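PDB 6VVR: tautomerase from Bordetella trematum, which belongs by family to the tautomerase (MIF-like) superfamily, whose fold repeats a beta-alpha-beta unit, and assembles from three copies of one chain. Local coordinates for residues L3-M8 and T17-A22; A59-N64 and Q85-S90. One frame throughout, in Å; residues are numbered along the deposited sequence.

Contact 1 (L3-M8 and T17-A22)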
ATOM      1  N   LEU A   3       8.742  -0.241   4.838  1.00 20.41           N
ATOM      2  CA  LEU A   3       7.888  -1.377   5.160  1.00 22.17           C
ATOM      3  C   LEU A   3       6.578  -0.898   5.758  1.00 22.36           C
ATOM      4  O   LEU A   3       6.571  -0.036   6.642  1.00 21.83           O
ATOM      5  CB  LEU A   3       8.575  -2.323   6.146  1.00 18.91           C
ATOM      6  CG  LEU A   3       9.624  -3.303   5.619  1.00 20.47           C
ATOM      7  CD1 LEU A   3      10.829  -2.584   5.017  1.00 21.92           C
ATOM      8  CD2 LEU A   3      10.061  -4.237   6.736  1.00 23.53           C
ATOM      9  N   ASN A   4       5.471  -1.466   5.301  1.00 21.85           N
ATOM     10  CA  ASN A   4       4.221  -1.321   6.028  1.00 21.71           C
ATOM     11  C   ASN A   4       3.702  -2.713   6.330  1.00 24.13           C
ATOM     12  O   ASN A   4       3.630  -3.569   5.436  1.00 22.00           O
ATOM     13  CB  ASN A   4       3.198  -0.455   5.281  1.00 26.17           C
ATOM     14  CG  ASN A   4       2.994  -0.865   3.855  1.00 27.08           C
ATOM     15  OD1 ASN A   4       2.023  -1.558   3.533  1.00 30.59           O
ATOM     16  ND2 ASN A   4       3.873  -0.405   2.976  1.00 29.08           N
ATOM     17  N   VAL A   5       3.388  -2.939   7.604  1.00 20.80           N
ATOM     18  CA  VAL A   5       3.189  -4.264   8.168  1.00 20.78           C
ATOM     19  C   VAL A   5       1.771  -4.357   8.701  1.00 21.58           C
ATOM     20  O   VAL A   5       1.267  -3.420   9.331  1.00 24.89           O
ATOM     21  CB  VAL A   5       4.203  -4.540   9.294  1.00 25.50           C
ATOM     22  CG1 VAL A   5       4.089  -5.986   9.766  1.00 22.62           C
ATOM     23  CG2 VAL A   5       5.592  -4.220   8.800  1.00 27.11           C
ATOM     24  N   HIS A   6       1.141  -5.503   8.473  1.00 18.67           N
ATOM     25  CA  HIS A   6      -0.285  -5.678   8.704  1.00 23.43           C
ATOM     26  C   HIS A   6      -0.463  -6.973   9.473  1.00 21.71           C
ATOM     27  O   HIS A   6      -0.093  -8.034   8.970  1.00 21.63           O
ATOM     28  CB  HIS A   6      -1.026  -5.709   7.362  1.00 21.79           C
ATOM     29  CG  HIS A   6      -0.715  -4.528   6.495  1.00 23.63           C
ATOM     30  ND1 HIS A   6      -1.518  -3.409   6.449  1.00 23.72           N
ATOM     31  CD2 HIS A   6       0.334  -4.272   5.674  1.00 23.87           C
ATOM     32  CE1 HIS A   6      -0.991  -2.523   5.621  1.00 25.73           C
ATOM     33  NE2 HIS A   6       0.135  -3.022   5.140  1.00 23.82           N
ATOM     34  N   ILE A   7      -0.966  -6.884  10.707  1.00 21.81           N
ATOM     35  CA  ILE A   7      -1.038  -8.036  11.598  1.00 20.27           C
ATOM     36  C   ILE A   7      -2.419  -8.082  12.232  1.00 20.43           C
ATOM     37  O   ILE A   7      -3.179  -7.114  12.205  1.00 22.42           O
ATOM     38  CB  ILE A   7       0.053  -8.022  12.691  1.00 20.41           C
ATOM     39  CG1 ILE A   7      -0.118  -6.825  13.615  1.00 21.28           C
ATOM     40  CG2 ILE A   7       1.440  -8.014  12.064  1.00 21.19           C
ATOM     41  CD1 ILE A   7       0.813  -6.863  14.823  1.00 25.69           C
ATOM     42  N   MET A   8      -2.740  -9.238  12.801  1.00 23.57           N
ATOM     43  CA  MET A   8      -3.999  -9.397  13.503  1.00 25.29           C
ATOM     44  C   MET A   8      -3.933  -8.683  14.847  1.00 26.18           C
ATOM     45  O   MET A   8      -2.875  -8.614  15.484  1.00 26.69           O
ATOM     46  CB  MET A   8      -4.314 -10.880  13.720  1.00 25.97           C
ATOM     47  CG  MET A   8      -4.323 -11.718  12.450  1.00 26.44           C
ATOM     48  SD  MET A   8      -5.363 -10.970  11.190  1.00 27.59           S
ATOM     49  CE  MET A   8      -6.979 -11.064  11.946  1.00 28.38           C
ATOM     50  N   THR A  17       6.464  -4.152  19.514  1.00 26.61           N
ATOM     51  CA  THR A  17       7.757  -3.470  19.542  1.00 30.45           C
ATOM     52  C   THR A  17       8.871  -4.372  19.033  1.00 29.64           C
ATOM     53  O   THR A  17       9.692  -3.959  18.202  1.00 26.07           O
ATOM     54  CB  THR A  17       8.081  -3.015  20.965  1.00 27.20           C
ATOM     55  OG1 THR A  17       7.164  -1.994  21.356  1.00 30.31           O
ATOM     56  CG2 THR A  17       9.504  -2.489  21.049  1.00 32.74           C
ATOM     57  N   ALA A  18       8.936  -5.599  19.550  1.00 27.83           N
ATOM     58  CA  ALA A  18       9.978  -6.525  19.128  1.00 29.11           C
ATOM     59  C   ALA A  18       9.852  -6.859  17.654  1.00 25.46           C
ATOM     60  O   ALA A  18      10.866  -7.035  16.970  1.00 27.85           O
ATOM     61  CB  ALA A  18       9.925  -7.801  19.970  1.00 29.94           C
ATOM     62  N   LEU A  19       8.620  -6.931  17.146  1.00 27.59           N
ATOM     63  CA  LEU A  19       8.425  -7.204  15.727  1.00 28.12           C
ATOM     64  C   LEU A  19       9.052  -6.107  14.874  1.00 23.89           C
ATOM     65  O   LEU A  19       9.784  -6.388  13.922  1.00 26.22           O
ATOM     66  CB  LEU A  19       6.929  -7.341  15.424  1.00 25.53           C
ATOM     67  CG  LEU A  19       6.552  -7.312  13.936  1.00 26.06           C
ATOM     68  CD1 LEU A  19       7.083  -8.558  13.218  1.00 27.34           C
ATOM     69  CD2 LEU A  19       5.050  -7.176  13.738  1.00 27.20           C
ATOM     70  N   LEU A  20       8.779  -4.843  15.209  1.00 23.39           N
ATOM     71  CA  LEU A  20       9.338  -3.730  14.445  1.00 24.35           C
ATOM     72  C   LEU A  20      10.858  -3.779  14.425  1.00 25.99           C
ATOM     73  O   LEU A  20      11.483  -3.630  13.369  1.00 24.13           O
ATOM     74  CB  LEU A  20       8.856  -2.399  15.023  1.00 24.21           C
ATOM     75  CG  LEU A  20       7.387  -2.057  14.803  1.00 23.66           C
ATOM     76  CD1 LEU A  20       7.000  -0.845  15.642  1.00 24.75           C
ATOM     77  CD2 LEU A  20       7.127  -1.822  13.316  1.00 26.31           C
ATOM     78  N   LYS A  21      11.475  -3.979  15.596  1.00 27.83           N
ATOM     79  CA  LYS A  21      12.926  -4.095  15.654  1.00 25.66           C
ATOM     80  C   LYS A  21      13.419  -5.296  14.858  1.00 25.11           C
ATOM     81  O   LYS A  21      14.432  -5.206  14.154  1.00 25.91           O
ATOM     82  CB  LYS A  21      13.381  -4.200  17.107  1.00 27.36           C
ATOM     83  CG  LYS A  21      13.091  -2.963  17.929  1.00 30.22           C
ATOM     84  CD  LYS A  21      13.710  -3.092  19.314  1.00 33.09           C
ATOM     85  CE  LYS A  21      13.478  -1.848  20.149  1.00 40.43           C
ATOM     86  NZ  LYS A  21      14.490  -1.732  21.248  1.00 42.79           N
ATOM     87  N   ALA A  22      12.729  -6.436  14.971  1.00 26.38           N
ATOM     88  CA  ALA A  22      13.173  -7.626  14.248  1.00 24.62           C
ATOM     89  C   ALA A  22      13.057  -7.433  12.743  1.00 27.94           C
ATOM     90  O   ALA A  22      13.895  -7.927  11.985  1.00 27.92           O
ATOM     91  CB  ALA A  22      12.381  -8.857  14.686  1.00 26.80           C
TER
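Leu19 of helix 13-31 pushes one methyl, CD2, into the angle between Val5 and Ile7 of strand 2-8; this strand and helix open a beta-alpha-beta unit that strand 39-45 completes. CD2 lies 4.1 Å from Ile7 CG2 and 4.3 Å from Val5 CG1, so a single branch of the leucine serves both strand residues. Leu19 and Ile7 meet tip to tip: the leucine holds CG anti to its backbone N (chi1 167°), which extends the side chain from the helix to the strand. In Ile7 (chi1 64°) CG2, anti to the carbonyl carbon, comes nearest to the leucine, with CD1 at the end of the longer branch only a little farther off. The contact is apolar and buried; Leu42 of strand 39-45 packs against both Val5 and Ile7, and Ser90 of helix 73-91 touches Leu19. His6, between Val5 and Ile7 in the strand, turns to the other face of the sheet, where Ile41 of the third subunit packs on it. The His6 ring is tied at both nitrogens: ND1 bonds to Tyr45 OH, and NE2 donates a nearly straight 2.9 Å bond to Asn4 OD1, in the carbonyl plane and on a lone pair.

Contact 2 (A59-N64 and Q85-S90)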
ATOM      1  N   ALA A  59      -6.149 -16.177  10.408  1.00 33.92           N
ATOM      2  CA  ALA A  59      -5.006 -15.352  10.768  1.00 32.16           C
ATOM      3  C   ALA A  59      -4.127 -15.082   9.552  1.00 32.35           C
ATOM      4  O   ALA A  59      -3.991 -15.923   8.657  1.00 29.45           O
ATOM      5  CB  ALA A  59      -4.194 -16.028  11.874  1.00 35.55           C
ATOM      6  N   MET A  60      -3.547 -13.884   9.513  1.00 28.33           N
ATOM      7  CA  MET A  60      -2.582 -13.524   8.487  1.00 26.11           C
ATOM      8  C   MET A  60      -1.626 -12.485   9.051  1.00 26.79           C
ATOM      9  O   MET A  60      -1.922 -11.793  10.030  1.00 22.61           O
ATOM     10  CB  MET A  60      -3.258 -12.985   7.213  1.00 27.86           C
ATOM     11  CG  MET A  60      -3.964 -11.648   7.362  1.00 26.03           C
ATOM     12  SD  MET A  60      -2.829 -10.249   7.125  1.00 23.73           S
ATOM     13  CE  MET A  60      -3.465  -9.112   8.369  1.00 24.30           C
ATOM     14  N   ALA A  61      -0.462 -12.400   8.421  1.00 24.23           N
ATOM     15  CA  ALA A  61       0.415 -11.252   8.551  1.00 21.76           C
ATOM     16  C   ALA A  61       0.921 -10.921   7.161  1.00 23.51           C
ATOM     17  O   ALA A  61       1.066 -11.804   6.309  1.00 22.31           O
ATOM     18  CB  ALA A  61       1.590 -11.501   9.508  1.00 23.85           C
ATOM     19  N   LEU A  62       1.161  -9.638   6.929  1.00 22.47           N
ATOM     20  CA  LEU A  62       1.580  -9.162   5.619  1.00 22.20           C
ATOM     21  C   LEU A  62       2.640  -8.088   5.791  1.00 23.18           C
ATOM     22  O   LEU A  62       2.429  -7.130   6.540  1.00 22.17           O
ATOM     23  CB  LEU A  62       0.387  -8.603   4.838  1.00 21.17           C
ATOM     24  CG  LEU A  62       0.743  -7.965   3.495  1.00 21.49           C
ATOM     25  CD1 LEU A  62       1.246  -9.030   2.500  1.00 23.41           C
ATOM     26  CD2 LEU A  62      -0.456  -7.203   2.941  1.00 21.56           C
ATOM     27  N   VAL A  63       3.776  -8.250   5.111  1.00 20.87           N
ATOM     28  CA  VAL A  63       4.828  -7.237   5.073  1.00 20.35           C
ATOM     29  C   VAL A  63       4.944  -6.749   3.635  1.00 22.14           C
ATOM     30  O   VAL A  63       5.330  -7.514   2.745  1.00 22.42           O
ATOM     31  CB  VAL A  63       6.177  -7.778   5.586  1.00 20.31           C
ATOM     32  CG1 VAL A  63       7.234  -6.670   5.594  1.00 21.99           C
ATOM     33  CG2 VAL A  63       6.038  -8.389   6.993  1.00 20.06           C
ATOM     34  N   ASN A  64       4.607  -5.483   3.404  1.00 19.87           N
ATOM     35  CA  ASN A  64       4.810  -4.835   2.118  1.00 20.26           C
ATOM     36  C   ASN A  64       6.087  -4.009   2.163  1.00 23.56           C
ATOM     37  O   ASN A  64       6.265  -3.190   3.074  1.00 23.54           O
ATOM     38  CB  ASN A  64       3.628  -3.928   1.776  1.00 21.31           C
ATOM     39  CG  ASN A  64       2.347  -4.701   1.556  1.00 25.60           C
ATOM     40  OD1 ASN A  64       2.364  -5.834   1.078  1.00 21.98           O
ATOM     41  ND2 ASN A  64       1.221  -4.085   1.906  1.00 24.70           N
ATOM     42  N   GLN A  85      10.573 -14.978   8.393  1.00 24.73           N
ATOM     43  CA  GLN A  85      11.006 -15.575   9.656  1.00 28.28           C
ATOM     44  C   GLN A  85      10.951 -14.577  10.812  1.00 28.50           C
ATOM     45  O   GLN A  85      10.625 -14.964  11.942  1.00 29.86           O
ATOM     46  CB  GLN A  85      12.414 -16.166   9.499  1.00 28.54           C
ATOM     47  CG  GLN A  85      12.471 -17.361   8.517  1.00 31.03           C
ATOM     48  CD  GLN A  85      13.890 -17.716   8.072  1.00 34.77           C
ATOM     49  OE1 GLN A  85      14.830 -16.959   8.294  1.00 35.50           O
ATOM     50  NE2 GLN A  85      14.039 -18.869   7.412  1.00 36.53           N
ATOM     51  N   ALA A  86      11.239 -13.298  10.554  1.00 24.65           N
ATOM     52  CA  ALA A  86      11.130 -12.287  11.604  1.00 27.66           C
ATOM     53  C   ALA A  86       9.699 -12.169  12.119  1.00 25.79           C
ATOM     54  O   ALA A  86       9.470 -12.056  13.330  1.00 27.95           O
ATOM     55  CB  ALA A  86      11.634 -10.937  11.086  1.00 26.15           C
ATOM     56  N   VAL A  87       8.717 -12.194  11.213  1.00 22.81           N
ATOM     57  CA  VAL A  87       7.321 -12.143  11.641  1.00 24.35           C
ATOM     58  C   VAL A  87       6.963 -13.395  12.431  1.00 27.59           C
ATOM     59  O   VAL A  87       6.438 -13.317  13.546  1.00 24.91           O
ATOM     60  CB  VAL A  87       6.383 -11.968  10.433  1.00 22.76           C
ATOM     61  CG1 VAL A  87       4.928 -12.047  10.892  1.00 23.06           C
ATOM     62  CG2 VAL A  87       6.652 -10.658   9.720  1.00 22.51           C
ATOM     63  N   SER A  88       7.228 -14.574  11.851  1.00 25.54           N
ATOM     64  CA  SER A  88       6.879 -15.827  12.517  1.00 29.27           C
ATOM     65  C   SER A  88       7.478 -15.902  13.914  1.00 28.27           C
ATOM     66  O   SER A  88       6.794 -16.296  14.868  1.00 31.68           O
ATOM     67  CB  SER A  88       7.343 -17.016  11.679  1.00 31.04           C
ATOM     68  OG  SER A  88       6.994 -16.833  10.330  1.00 38.29           O
ATOM     69  N   ALA A  89       8.755 -15.540  14.057  1.00 28.88           N
ATOM     70  CA  ALA A  89       9.396 -15.633  15.365  1.00 31.96           C
ATOM     71  C   ALA A  89       8.822 -14.614  16.342  1.00 32.24           C
ATOM     72  O   ALA A  89       8.468 -14.960  17.477  1.00 34.06           O
ATOM     73  CB  ALA A  89      10.903 -15.454  15.226  1.00 30.78           C
ATOM     74  N   SER A  90       8.710 -13.350  15.915  1.00 30.11           N
ATOM     75  CA  SER A  90       8.302 -12.292  16.839  1.00 31.30           C
ATOM     76  C   SER A  90       6.876 -12.477  17.334  1.00 31.55           C
ATOM     77  O   SER A  90       6.556 -12.139  18.475  1.00 33.31           O
ATOM     78  CB  SER A  90       8.444 -10.921  16.175  1.00 29.43           C
ATOM     79  OG  SER A  90       9.744 -10.728  15.674  1.00 33.39           O
TER
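Val87 spreads its two methyls over the inner face of strand 61-68, one for each of two residues there: CG1 lies 3.7 Å from Ala61 CB, and CG2 lies 3.6 Å from Val63 CG2. This is strand-on-helix packing within the second beta-alpha-beta unit of the tautomerase fold, made of strand 61-68, helix 73-91 and strand 98-105. The fork follows from the valine's rotation: CG1 is anti to the backbone N (chi1 175°) and CG2 anti to the carbonyl carbon, which sets the two branches toward different strand residues.

Val63 has the same rotamer (chi1 -177°), yet the two valines do not meet head on. They pass side by side, pointing opposite ways, and touch through their CG2 methyls. The small Ala61 is consistent with the close approach here, 7.6 Å between its CA and that of Val87. Leu62, between Ala61 and Val63, turns to the other side of the sheet, where Leu2 of the third subunit packs on it.

Farther along the helix, Ser90 folds its hydroxyl back onto the preceding turn. OG donates to Ala86 O over 2.7 Å, tilted 25° from the carbonyl plane, while Ser90 N reaches the same oxygen from the opposite face. Two donors thus grip one carbonyl, and the serine's polar end is satisfied within its own helix.

Val98 of strand 98-105 and Leu23 of helix 13-31 also pack on Val87, and Met93, in the loop after the helix, covers both Val87 and Ala61. Strand 61-68 is held on one side by backbone bonds of Ala61 and Val63 to Arg99 and on the other by strand 2-8. The contact lies between helix 73-91 and the sheet, flanked by helix 13-31.

Contacts 1 and 2 join a strand to a helix in successive beta-alpha-beta units, in series along the chain, and their centres are about 8 Å apart. Strands 2-8 and 61-68 are antiparallel neighbours at the middle of one four-stranded sheet, stitched by probable backbone bonds from His6 N to Leu62 O (2.8 Å) and from Asn4 N to Asn64 O (2.9 Å). On the face of the sheet turned away from the helices Asn64 ND2 adds a side-chain bond to Asn4 OD1. The helices meet as well: Ala22 CB packs 3.4 Å from Ser90 OG. Both contacts lie on the helix-covered face of the same sheet.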